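Local structure of HTH-type transcriptional regulator cbl (Escherichia coli K12, 2FYI) at residues A[18-22]-A[47-52]; A[115-119]-A[147-151]; A[127-131]-A[185-189]. The protein is a LysR-family DNA-binding transcription factor, here represented by its cofactor-binding domain, that may act as an accessory regulator within the cys regulon. The contacts are given in a common frame with arbitrary orientation. Numbering follows the deposited sequence.

Interaction 1. Residues A[18-22]-A[47-52]; sequences IATTH and LIQGTP
Two parallel strands, 18-20 and 47-49, have axes 4.7 Å apart, crossing at -21°. The register is I18 with L47, A19 with I48 and T20 with Q49, at CA-CA distances of 4.9, 4.7 and 5.1 Å. All are extended, from -113/132 at I18 to a flatter -156/175 at T20. I48 N donates to I18 O (2.9 Å), T20 N to I48 O (2.9 Å), and G50 N to T20 O (2.8 Å), so the ladder runs one residue past the second strand. I18, T20, L47 and Q49 share one face. I18 (mt), the residue with most area buried here, packs on I68 of strand 66-69, while helix 29-39 covers L47 through I33 and T20 through L29; branched apolar side chains suit this buried face. T20 (t) brings its methyl CG2 to 4.5 Å from L47 CD1, while its OG1 bonds I68 O. This is the parallel sheet of one lobe of the periplasmic-binding-protein fold used by LysR effector domains: both strands end at a helix N-terminus, with T21 and T51 as N-cap residues, and the T51 side chain makes a capping bond. Q49 stretches out fully (tt), its NE2 3.5 Å from H22 CB and at the edge of the H22 ring, near its plane; its amide bonds Q146 and D147 of the second subunit. One water accepts from H22 N (2.7 Å) and Q49 NE2 (3.3 Å). On the other face A19 is small enough to sit under I55 and L58, and I48 meets S144 of the second subunit, whose strand continues the sheet.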
ATOM      1  N   ILE A  18      17.009   1.535  -3.652  1.00 31.85           N
ATOM      2  CA  ILE A  18      16.467   1.993  -2.382  1.00 31.92           C
ATOM      3  C   ILE A  18      15.246   1.178  -2.028  1.00 32.13           C
ATOM      4  O   ILE A  18      14.377   0.978  -2.866  1.00 32.54           O
ATOM      5  CB  ILE A  18      16.046   3.441  -2.471  1.00 31.83           C
ATOM      6  CG1 ILE A  18      17.302   4.309  -2.527  1.00 31.54           C
ATOM      7  CG2 ILE A  18      15.093   3.812  -1.312  1.00 31.28           C
ATOM      8  CD1 ILE A  18      17.062   5.673  -3.137  1.00 31.93           C
ATOM      9  N   ALA A  19      15.192   0.697  -0.791  1.00 32.08           N
ATOM     10  CA  ALA A  19      14.048  -0.047  -0.324  1.00 32.03           C
ATOM     11  C   ALA A  19      13.321   0.819   0.692  1.00 32.36           C
ATOM     12  O   ALA A  19      13.943   1.431   1.579  1.00 32.62           O
ATOM     13  CB  ALA A  19      14.472  -1.356   0.275  1.00 31.12           C
ATOM     14  N   THR A  20      12.011   0.895   0.549  1.00 32.41           N
ATOM     15  CA  THR A  20      11.264   1.792   1.385  1.00 33.23           C
ATOM     16  C   THR A  20       9.787   1.425   1.576  1.00 33.50           C
ATOM     17  O   THR A  20       9.272   0.495   0.966  1.00 33.57           O
ATOM     18  CB  THR A  20      11.381   3.193   0.836  1.00 32.55           C
ATOM     19  OG1 THR A  20      10.988   4.101   1.853  1.00 33.83           O
ATOM     20  CG2 THR A  20      10.520   3.382  -0.396  1.00 31.06           C
ATOM     21  N   THR A  21       9.108   2.174   2.430  1.00 33.97           N
ATOM     22  CA  THR A  21       7.673   1.997   2.708  1.00 34.52           C
ATOM     23  C   THR A  21       6.797   2.924   1.888  1.00 34.34           C
ATOM     24  O   THR A  21       7.285   3.901   1.316  1.00 35.29           O
ATOM     25  CB  THR A  21       7.370   2.321   4.185  1.00 34.72           C
ATOM     26  OG1 THR A  21       7.821   3.661   4.499  1.00 34.56           O
ATOM     27  CG2 THR A  21       8.085   1.341   5.072  1.00 34.64           C
ATOM     28  N   HIS A  22       5.502   2.634   1.875  1.00 34.03           N
ATOM     29  CA  HIS A  22       4.523   3.435   1.169  1.00 33.21           C
ATOM     30  C   HIS A  22       4.627   4.881   1.590  1.00 33.33           C
ATOM     31  O   HIS A  22       4.611   5.807   0.757  1.00 32.13           O
ATOM     32  CB  HIS A  22       3.126   2.918   1.503  1.00 33.23           C
ATOM     33  CG  HIS A  22       2.024   3.742   0.909  1.00 33.37           C
ATOM     34  ND1 HIS A  22       1.557   4.904   1.500  1.00 33.02           N
ATOM     35  CD2 HIS A  22       1.306   3.578  -0.228  1.00 32.51           C
ATOM     36  CE1 HIS A  22       0.603   5.417   0.747  1.00 32.87           C
ATOM     37  NE2 HIS A  22       0.436   4.635  -0.308  1.00 33.02           N
ATOM     38  N   LEU A  47      13.628   1.500  -7.079  1.00 37.86           N
ATOM     39  CA  LEU A  47      13.000   1.420  -5.760  1.00 38.07           C
ATOM     40  C   LEU A  47      12.229   0.147  -5.562  1.00 37.52           C
ATOM     41  O   LEU A  47      11.530  -0.282  -6.472  1.00 37.82           O
ATOM     42  CB  LEU A  47      11.990   2.533  -5.555  1.00 40.18           C
ATOM     43  CG  LEU A  47      12.185   4.022  -5.828  1.00 41.11           C
ATOM     44  CD1 LEU A  47      11.692   4.712  -4.530  1.00 41.10           C
ATOM     45  CD2 LEU A  47      13.637   4.390  -6.175  1.00 41.23           C
ATOM     46  N   ILE A  48      12.318  -0.425  -4.360  1.00 36.85           N
ATOM     47  CA  ILE A  48      11.481  -1.557  -3.963  1.00 36.74           C
ATOM     48  C   ILE A  48      10.628  -1.078  -2.810  1.00 36.46           C
ATOM     49  O   ILE A  48      11.135  -0.465  -1.868  1.00 36.18           O
ATOM     50  CB  ILE A  48      12.299  -2.771  -3.452  1.00 36.29           C
ATOM     51  CG1 ILE A  48      13.729  -2.739  -4.020  1.00 38.16           C
ATOM     52  CG2 ILE A  48      11.563  -4.081  -3.727  1.00 35.22           C
ATOM     53  CD1 ILE A  48      14.406  -4.141  -4.393  1.00 38.12           C
ATOM     54  N   GLN A  49       9.332  -1.343  -2.875  1.00 36.09           N
ATOM     55  CA  GLN A  49       8.463  -1.029  -1.758  1.00 36.67           C
ATOM     56  C   GLN A  49       8.239  -2.262  -0.912  1.00 36.98           C
ATOM     57  O   GLN A  49       7.989  -3.337  -1.436  1.00 37.64           O
ATOM     58  CB  GLN A  49       7.117  -0.539  -2.254  1.00 36.96           C
ATOM     59  CG  GLN A  49       6.094  -0.257  -1.148  1.00 38.07           C
ATOM     60  CD  GLN A  49       4.750   0.149  -1.736  1.00 39.23           C
ATOM     61  OE1 GLN A  49       4.591   0.187  -2.967  1.00 40.92           O
ATOM     62  NE2 GLN A  49       3.783   0.444  -0.883  1.00 38.16           N
ATOM     63  N   GLY A  50       8.311  -2.125   0.402  1.00 36.96           N
ATOM     64  CA  GLY A  50       8.119  -3.282   1.239  1.00 37.56           C
ATOM     65  C   GLY A  50       7.836  -2.893   2.657  1.00 38.27           C
ATOM     66  O   GLY A  50       7.797  -1.716   2.963  1.00 38.95           O
ATOM     67  N   THR A  51       7.628  -3.900   3.509  1.00 38.66           N
ATOM     68  CA  THR A  51       7.423  -3.712   4.956  1.00 38.61           C
ATOM     69  C   THR A  51       8.771  -3.494   5.635  1.00 39.10           C
ATOM     70  O   THR A  51       9.807  -3.903   5.112  1.00 39.42           O
ATOM     71  CB  THR A  51       6.796  -4.962   5.614  1.00 38.35           C
ATOM     72  OG1 THR A  51       7.786  -6.000   5.728  1.00 36.72           O
ATOM     73  CG2 THR A  51       5.601  -5.469   4.816  1.00 37.87           C
ATOM     74  N   PRO A  52       8.767  -2.878   6.822  1.00 39.27           N
ATOM     75  CA  PRO A  52      10.054  -2.564   7.458  1.00 39.39           C
ATOM     76  C   PRO A  52      10.940  -3.799   7.635  1.00 40.23           C
ATOM     77  O   PRO A  52      12.146  -3.719   7.478  1.00 40.34           O
ATOM     78  CB  PRO A  52       9.641  -1.966   8.804  1.00 38.83           C
ATOM     79  CG  PRO A  52       8.244  -1.476   8.573  1.00 38.78           C
ATOM     80  CD  PRO A  52       7.619  -2.462   7.640  1.00 38.40           C
TER
HETATM   81  O   HOH W   1       5.012  -0.042   2.103  1.00 33.02           O

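Interaction 2. Residues A[115-119]-A[147-151]; sequences LITYR and DSDVI
Strand 115-118 presents I116 and Y118 to the first turn of a helix that begins at S148; the nearest CA pairs are I116 with I151 (6.0 Å) and Y118 with D147 (6.6 Å). D147, in an extended conformation (-162/167), is the N-cap: its p rotamer turns OD2 back to accept from D149 N (2.9 Å) and V150 N (3.1 Å), as a short acidic side chain does well, while its own carbonyl C lies 3.9 Å from Y118 CE2, at the ring edge. S148 follows with helical angles and a chi1 of -43°, which puts its OG 2.6 Å from Y118 OH in a hydrogen bond; the same phenol oxygen also bonds A165 N, so tyrosine serves here as both a flat apolar surface and a polar tip. D149 turns elsewhere, forming a salt bridge with R26. I151 (mt) fills the gap to the strand. Its CD1 lies over the Y118 ring, 4.0 Å from the centroid of that ring and 23° off its normal, a CH-pi contact, and reaches 3.9 Å from T117 CA; I151 CG2 meets I116 CG2 at 3.8 Å. Branched isoleucine thus touches three consecutive strand residues. Strand 141-145, helix 148-157 and strand 161-165 form a beta-alpha-beta crossover that spans strand 115-118, lying parallel between them, and I151 also rests on A145 and V164 of those flanking strands.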
ATOM      1  N   LEU A 115     -11.681   3.463  14.918  1.00 34.66           N
ATOM      2  CA  LEU A 115     -10.444   3.965  14.305  1.00 35.76           C
ATOM      3  C   LEU A 115     -10.053   3.240  13.051  1.00 35.66           C
ATOM      4  O   LEU A 115     -10.239   2.011  12.926  1.00 36.14           O
ATOM      5  CB  LEU A 115      -9.268   3.832  15.216  1.00 38.27           C
ATOM      6  CG  LEU A 115      -9.390   4.790  16.368  1.00 42.47           C
ATOM      7  CD1 LEU A 115      -8.047   4.830  17.130  1.00 43.72           C
ATOM      8  CD2 LEU A 115      -9.810   6.169  15.839  1.00 43.10           C
ATOM      9  N   ILE A 116      -9.477   4.003  12.127  1.00 33.46           N
ATOM     10  CA  ILE A 116      -8.919   3.446  10.930  1.00 31.41           C
ATOM     11  C   ILE A 116      -7.484   3.875  10.949  1.00 31.16           C
ATOM     12  O   ILE A 116      -7.172   5.048  10.823  1.00 31.78           O
ATOM     13  CB  ILE A 116      -9.590   3.997   9.694  1.00 30.98           C
ATOM     14  CG1 ILE A 116     -11.090   3.844   9.804  1.00 30.51           C
ATOM     15  CG2 ILE A 116      -9.086   3.294   8.439  1.00 30.27           C
ATOM     16  CD1 ILE A 116     -11.761   4.617   8.747  1.00 31.46           C
ATOM     17  N   THR A 117      -6.594   2.920  11.135  1.00 31.38           N
ATOM     18  CA  THR A 117      -5.199   3.271  11.298  1.00 31.57           C
ATOM     19  C   THR A 117      -4.266   2.159  10.865  1.00 31.75           C
ATOM     20  O   THR A 117      -4.725   1.112  10.401  1.00 31.50           O
ATOM     21  CB  THR A 117      -4.895   3.720  12.715  1.00 30.21           C
ATOM     22  OG1 THR A 117      -3.709   4.504  12.683  1.00 32.16           O
ATOM     23  CG2 THR A 117      -4.686   2.552  13.618  1.00 28.91           C
ATOM     24  N   TYR A 118      -2.965   2.404  10.995  1.00 32.15           N
ATOM     25  CA  TYR A 118      -1.962   1.447  10.535  1.00 33.59           C
ATOM     26  C   TYR A 118      -1.981   0.178  11.355  1.00 34.39           C
ATOM     27  O   TYR A 118      -2.299   0.194  12.524  1.00 34.75           O
ATOM     28  CB  TYR A 118      -0.564   2.066  10.583  1.00 33.63           C
ATOM     29  CG  TYR A 118      -0.500   3.367   9.843  1.00 33.28           C
ATOM     30  CD1 TYR A 118      -0.374   4.568  10.539  1.00 33.28           C
ATOM     31  CD2 TYR A 118      -0.619   3.403   8.459  1.00 31.87           C
ATOM     32  CE1 TYR A 118      -0.343   5.775   9.878  1.00 32.80           C
ATOM     33  CE2 TYR A 118      -0.588   4.597   7.789  1.00 32.60           C
ATOM     34  CZ  TYR A 118      -0.456   5.788   8.511  1.00 33.18           C
ATOM     35  OH  TYR A 118      -0.417   7.003   7.866  1.00 33.52           O
ATOM     36  N   ARG A 119      -1.627  -0.929  10.738  1.00 35.89           N
ATOM     37  CA  ARG A 119      -1.530  -2.166  11.455  1.00 37.67           C
ATOM     38  C   ARG A 119      -0.303  -2.137  12.391  1.00 38.23           C
ATOM     39  O   ARG A 119       0.579  -1.329  12.215  1.00 38.29           O
ATOM     40  CB  ARG A 119      -1.391  -3.276  10.441  1.00 38.72           C
ATOM     41  CG  ARG A 119      -0.012  -3.812  10.425  1.00 40.82           C
ATOM     42  CD  ARG A 119       0.343  -4.481   9.144  1.00 42.20           C
ATOM     43  NE  ARG A 119      -0.541  -5.578   8.780  1.00 43.12           N
ATOM     44  CZ  ARG A 119      -0.168  -6.519   7.931  1.00 43.26           C
ATOM     45  NH1 ARG A 119       1.061  -6.470   7.436  1.00 43.26           N
ATOM     46  NH2 ARG A 119      -0.994  -7.491   7.582  1.00 42.99           N
ATOM     47  N   ASP A 147      -1.307   1.264   4.613  1.00 38.33           N
ATOM     48  CA  ASP A 147      -0.907   2.582   4.097  1.00 38.87           C
ATOM     49  C   ASP A 147      -1.964   3.686   4.239  1.00 38.25           C
ATOM     50  O   ASP A 147      -3.125   3.419   4.491  1.00 38.78           O
ATOM     51  CB  ASP A 147      -0.510   2.435   2.642  1.00 40.98           C
ATOM     52  CG  ASP A 147      -1.695   2.102   1.752  1.00 43.80           C
ATOM     53  OD1 ASP A 147      -1.795   0.917   1.309  1.00 44.50           O
ATOM     54  OD2 ASP A 147      -2.538   3.025   1.508  1.00 44.99           O
ATOM     55  N   SER A 148      -1.573   4.930   4.049  1.00 38.28           N
ATOM     56  CA  SER A 148      -2.480   6.046   4.297  1.00 39.05           C
ATOM     57  C   SER A 148      -3.575   6.263   3.273  1.00 38.77           C
ATOM     58  O   SER A 148      -4.490   6.991   3.543  1.00 39.44           O
ATOM     59  CB  SER A 148      -1.692   7.346   4.430  1.00 41.04           C
ATOM     60  OG  SER A 148      -0.508   7.154   5.224  1.00 44.06           O
ATOM     61  N   ASP A 149      -3.499   5.665   2.092  1.00 39.19           N
ATOM     62  CA  ASP A 149      -4.520   5.935   1.076  1.00 38.65           C
ATOM     63  C   ASP A 149      -5.753   5.097   1.323  1.00 37.46           C
ATOM     64  O   ASP A 149      -6.886   5.568   1.143  1.00 37.07           O
ATOM     65  CB  ASP A 149      -3.974   5.717  -0.323  1.00 41.33           C
ATOM     66  CG  ASP A 149      -2.859   6.703  -0.658  1.00 45.45           C
ATOM     67  OD1 ASP A 149      -3.104   7.942  -0.650  1.00 47.28           O
ATOM     68  OD2 ASP A 149      -1.706   6.265  -0.903  1.00 47.05           O
ATOM     69  N   VAL A 150      -5.536   3.855   1.758  1.00 34.65           N
ATOM     70  CA  VAL A 150      -6.636   3.053   2.235  1.00 31.60           C
ATOM     71  C   VAL A 150      -7.350   3.811   3.378  1.00 30.42           C
ATOM     72  O   VAL A 150      -8.576   4.019   3.331  1.00 30.45           O
ATOM     73  CB  VAL A 150      -6.159   1.668   2.644  1.00 30.75           C
ATOM     74  CG1 VAL A 150      -7.272   0.886   3.327  1.00 30.53           C
ATOM     75  CG2 VAL A 150      -5.707   0.941   1.448  1.00 29.91           C
ATOM     76  N   ILE A 151      -6.597   4.272   4.370  1.00 27.86           N
ATOM     77  CA  ILE A 151      -7.211   5.060   5.413  1.00 27.00           C
ATOM     78  C   ILE A 151      -8.045   6.193   4.851  1.00 27.71           C
ATOM     79  O   ILE A 151      -9.183   6.394   5.289  1.00 28.39           O
ATOM     80  CB  ILE A 151      -6.201   5.610   6.405  1.00 26.50           C
ATOM     81  CG1 ILE A 151      -5.395   4.461   7.014  1.00 26.34           C
ATOM     82  CG2 ILE A 151      -6.899   6.316   7.537  1.00 26.09           C
ATOM     83  CD1 ILE A 151      -4.226   4.889   7.888  1.00 24.54           C
TER

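Interaction 3. Residues A[127-131]-A[185-189]; sequences RIDDA and LFDAN
R127 lays its side chain along the irregular segment 185-189, its CG 3.8 Å from D187 O and its CD 4.0 Å from D187 CB. The mm start carries the guanidinium to A188, where R127 NH1 donates to A188 O at a very short 2.4 Å and a bent 119°. N189 OD1 lies over one guanidinium face and is a close 2.9 Å from R127 CG; N189 ND2 bonds W87 O. One helical turn after R127, A131 CB is met at 3.4 Å by CD1 of F186 (m), whose CE1 lies 4.3 Å from I128 CG2; alanine's small size allows this closeness. The nearest CA pairs, R127 with D187 and A131 with F186, are 5.9 Å apart. A water links R127 O (3.0 Å) to D187 N (2.9 Å). Helix 125-134 is joined to the loop entering strand 189-196 by polar contacts at the more exposed R127 end and apolar ones around buried F186, the direct hydrogen bond using loop backbone rather than a charged partner.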
ATOM      1  N   ARG A 127       3.107   4.221  18.828  1.00 34.56           N
ATOM      2  CA  ARG A 127       2.921   5.486  19.505  1.00 35.59           C
ATOM      3  C   ARG A 127       1.451   5.644  19.812  1.00 35.34           C
ATOM      4  O   ARG A 127       1.101   6.180  20.861  1.00 35.73           O
ATOM      5  CB  ARG A 127       3.379   6.668  18.673  1.00 37.20           C
ATOM      6  CG  ARG A 127       4.782   6.568  18.236  1.00 39.22           C
ATOM      7  CD  ARG A 127       5.645   6.680  19.386  1.00 41.37           C
ATOM      8  NE  ARG A 127       6.752   5.761  19.207  1.00 45.11           N
ATOM      9  CZ  ARG A 127       7.948   6.099  18.728  1.00 46.80           C
ATOM     10  NH1 ARG A 127       8.220   7.348  18.360  1.00 48.09           N
ATOM     11  NH2 ARG A 127       8.886   5.181  18.623  1.00 47.35           N
ATOM     12  N   ILE A 128       0.598   5.175  18.899  1.00 34.24           N
ATOM     13  CA  ILE A 128      -0.840   5.191  19.113  1.00 33.69           C
ATOM     14  C   ILE A 128      -1.262   4.244  20.257  1.00 33.32           C
ATOM     15  O   ILE A 128      -1.910   4.666  21.205  1.00 32.27           O
ATOM     16  CB  ILE A 128      -1.611   4.879  17.808  1.00 33.91           C
ATOM     17  CG1 ILE A 128      -1.312   5.935  16.740  1.00 34.26           C
ATOM     18  CG2 ILE A 128      -3.125   4.794  18.057  1.00 32.77           C
ATOM     19  CD1 ILE A 128      -1.782   5.535  15.332  1.00 33.99           C
ATOM     20  N   ASP A 129      -0.879   2.977  20.182  1.00 33.27           N
ATOM     21  CA  ASP A 129      -1.248   2.049  21.216  1.00 33.73           C
ATOM     22  C   ASP A 129      -0.772   2.537  22.589  1.00 33.41           C
ATOM     23  O   ASP A 129      -1.531   2.518  23.574  1.00 32.93           O
ATOM     24  CB  ASP A 129      -0.670   0.677  20.904  1.00 37.05           C
ATOM     25  CG  ASP A 129      -1.455  -0.075  19.806  1.00 40.71           C
ATOM     26  OD1 ASP A 129      -2.596   0.326  19.423  1.00 42.69           O
ATOM     27  OD2 ASP A 129      -0.934  -1.103  19.321  1.00 41.71           O
ATOM     28  N   ASP A 130       0.480   2.979  22.668  1.00 32.48           N
ATOM     29  CA  ASP A 130       1.051   3.395  23.945  1.00 32.31           C
ATOM     30  C   ASP A 130       0.381   4.613  24.522  1.00 31.06           C
ATOM     31  O   ASP A 130       0.187   4.722  25.729  1.00 29.90           O
ATOM     32  CB  ASP A 130       2.515   3.703  23.781  1.00 35.06           C
ATOM     33  CG  ASP A 130       3.319   2.469  23.470  1.00 38.09           C
ATOM     34  OD1 ASP A 130       2.699   1.367  23.492  1.00 39.18           O
ATOM     35  OD2 ASP A 130       4.553   2.602  23.209  1.00 38.87           O
ATOM     36  N   ALA A 131       0.048   5.557  23.654  1.00 30.08           N
ATOM     37  CA  ALA A 131      -0.655   6.725  24.109  1.00 28.79           C
ATOM     38  C   ALA A 131      -1.922   6.247  24.815  1.00 29.05           C
ATOM     39  O   ALA A 131      -2.141   6.623  25.965  1.00 30.45           O
ATOM     40  CB  ALA A 131      -0.980   7.618  22.968  1.00 28.69           C
ATOM     41  N   LEU A 185      -0.875  14.764  21.800  1.00 33.00           N
ATOM     42  CA  LEU A 185      -1.502  13.567  22.347  1.00 32.30           C
ATOM     43  C   LEU A 185      -0.689  12.334  22.082  1.00 32.84           C
ATOM     44  O   LEU A 185      -0.791  11.376  22.816  1.00 33.52           O
ATOM     45  CB  LEU A 185      -2.885  13.345  21.740  1.00 30.90           C
ATOM     46  CG  LEU A 185      -3.896  14.462  21.949  1.00 29.87           C
ATOM     47  CD1 LEU A 185      -5.216  13.965  21.384  1.00 29.47           C
ATOM     48  CD2 LEU A 185      -4.002  14.802  23.393  1.00 28.30           C
ATOM     49  N   PHE A 186       0.079  12.338  21.006  1.00 33.30           N
ATOM     50  CA  PHE A 186       0.954  11.216  20.702  1.00 33.94           C
ATOM     51  C   PHE A 186       2.426  11.634  20.643  1.00 35.83           C
ATOM     52  O   PHE A 186       2.738  12.798  20.375  1.00 36.82           O
ATOM     53  CB  PHE A 186       0.556  10.635  19.376  1.00 32.27           C
ATOM     54  CG  PHE A 186      -0.873  10.257  19.307  1.00 32.16           C
ATOM     55  CD1 PHE A 186      -1.313   9.057  19.857  1.00 32.07           C
ATOM     56  CD2 PHE A 186      -1.794  11.082  18.680  1.00 31.79           C
ATOM     57  CE1 PHE A 186      -2.670   8.689  19.785  1.00 31.76           C
ATOM     58  CE2 PHE A 186      -3.156  10.716  18.612  1.00 31.47           C
ATOM     59  CZ  PHE A 186      -3.593   9.521  19.167  1.00 30.85           C
ATOM     60  N   ASP A 187       3.337  10.698  20.879  1.00 37.06           N
ATOM     61  CA  ASP A 187       4.750  11.005  20.682  1.00 38.53           C
ATOM     62  C   ASP A 187       5.172  11.005  19.215  1.00 38.22           C
ATOM     63  O   ASP A 187       4.499  10.398  18.358  1.00 38.44           O
ATOM     64  CB  ASP A 187       5.619  10.043  21.480  1.00 41.40           C
ATOM     65  CG  ASP A 187       5.453  10.236  22.972  1.00 43.78           C
ATOM     66  OD1 ASP A 187       4.880  11.302  23.357  1.00 45.33           O
ATOM     67  OD2 ASP A 187       5.874   9.338  23.748  1.00 43.60           O
ATOM     68  N   ALA A 188       6.286  11.701  18.953  1.00 37.31           N
ATOM     69  CA  ALA A 188       6.919  11.801  17.632  1.00 35.92           C
ATOM     70  C   ALA A 188       7.498  10.480  17.168  1.00 35.53           C
ATOM     71  O   ALA A 188       7.879   9.656  17.973  1.00 34.62           O
ATOM     72  CB  ALA A 188       8.011  12.802  17.682  1.00 35.03           C
ATOM     73  N   ASN A 189       7.569  10.299  15.852  1.00 35.93           N
ATOM     74  CA  ASN A 189       8.258   9.160  15.242  1.00 35.40           C
ATOM     75  C   ASN A 189       9.479   9.651  14.496  1.00 34.74           C
ATOM     76  O   ASN A 189       9.633  10.845  14.257  1.00 35.33           O
ATOM     77  CB  ASN A 189       7.327   8.480  14.251  1.00 35.92           C
ATOM     78  CG  ASN A 189       5.999   8.130  14.870  1.00 36.74           C
ATOM     79  OD1 ASN A 189       5.867   7.105  15.547  1.00 37.35           O
ATOM     80  ND2 ASN A 189       5.011   8.990  14.670  1.00 36.34           N
TER
HETATM   81  O   HOH W   2       2.838   8.189  22.348  1.00 35.33           O

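Overall arrangement
The three contacts span both lobes of the domain: interaction 1 belongs to one, interactions 2 and 3 to the other. The centres of interactions 1 and 2 are about 17 Å apart, yet they meet between the lobes, where H22 NE2 lies 2.8 Å from D149 OD2 (a weak hydrogen bond) and H22 CG 3.3 Å from D147 CB. The centres of interactions 2 and 3 are about 15 Å apart, and the two touch through T117 OG1 and I128 CD1 (3.4 Å). Interactions 1 and 3 stay separate, about 11 Å between nearest atoms. In LysR relatives the effector binds between the lobes, probably near interactions 1 and 2, which both touch the second subunit.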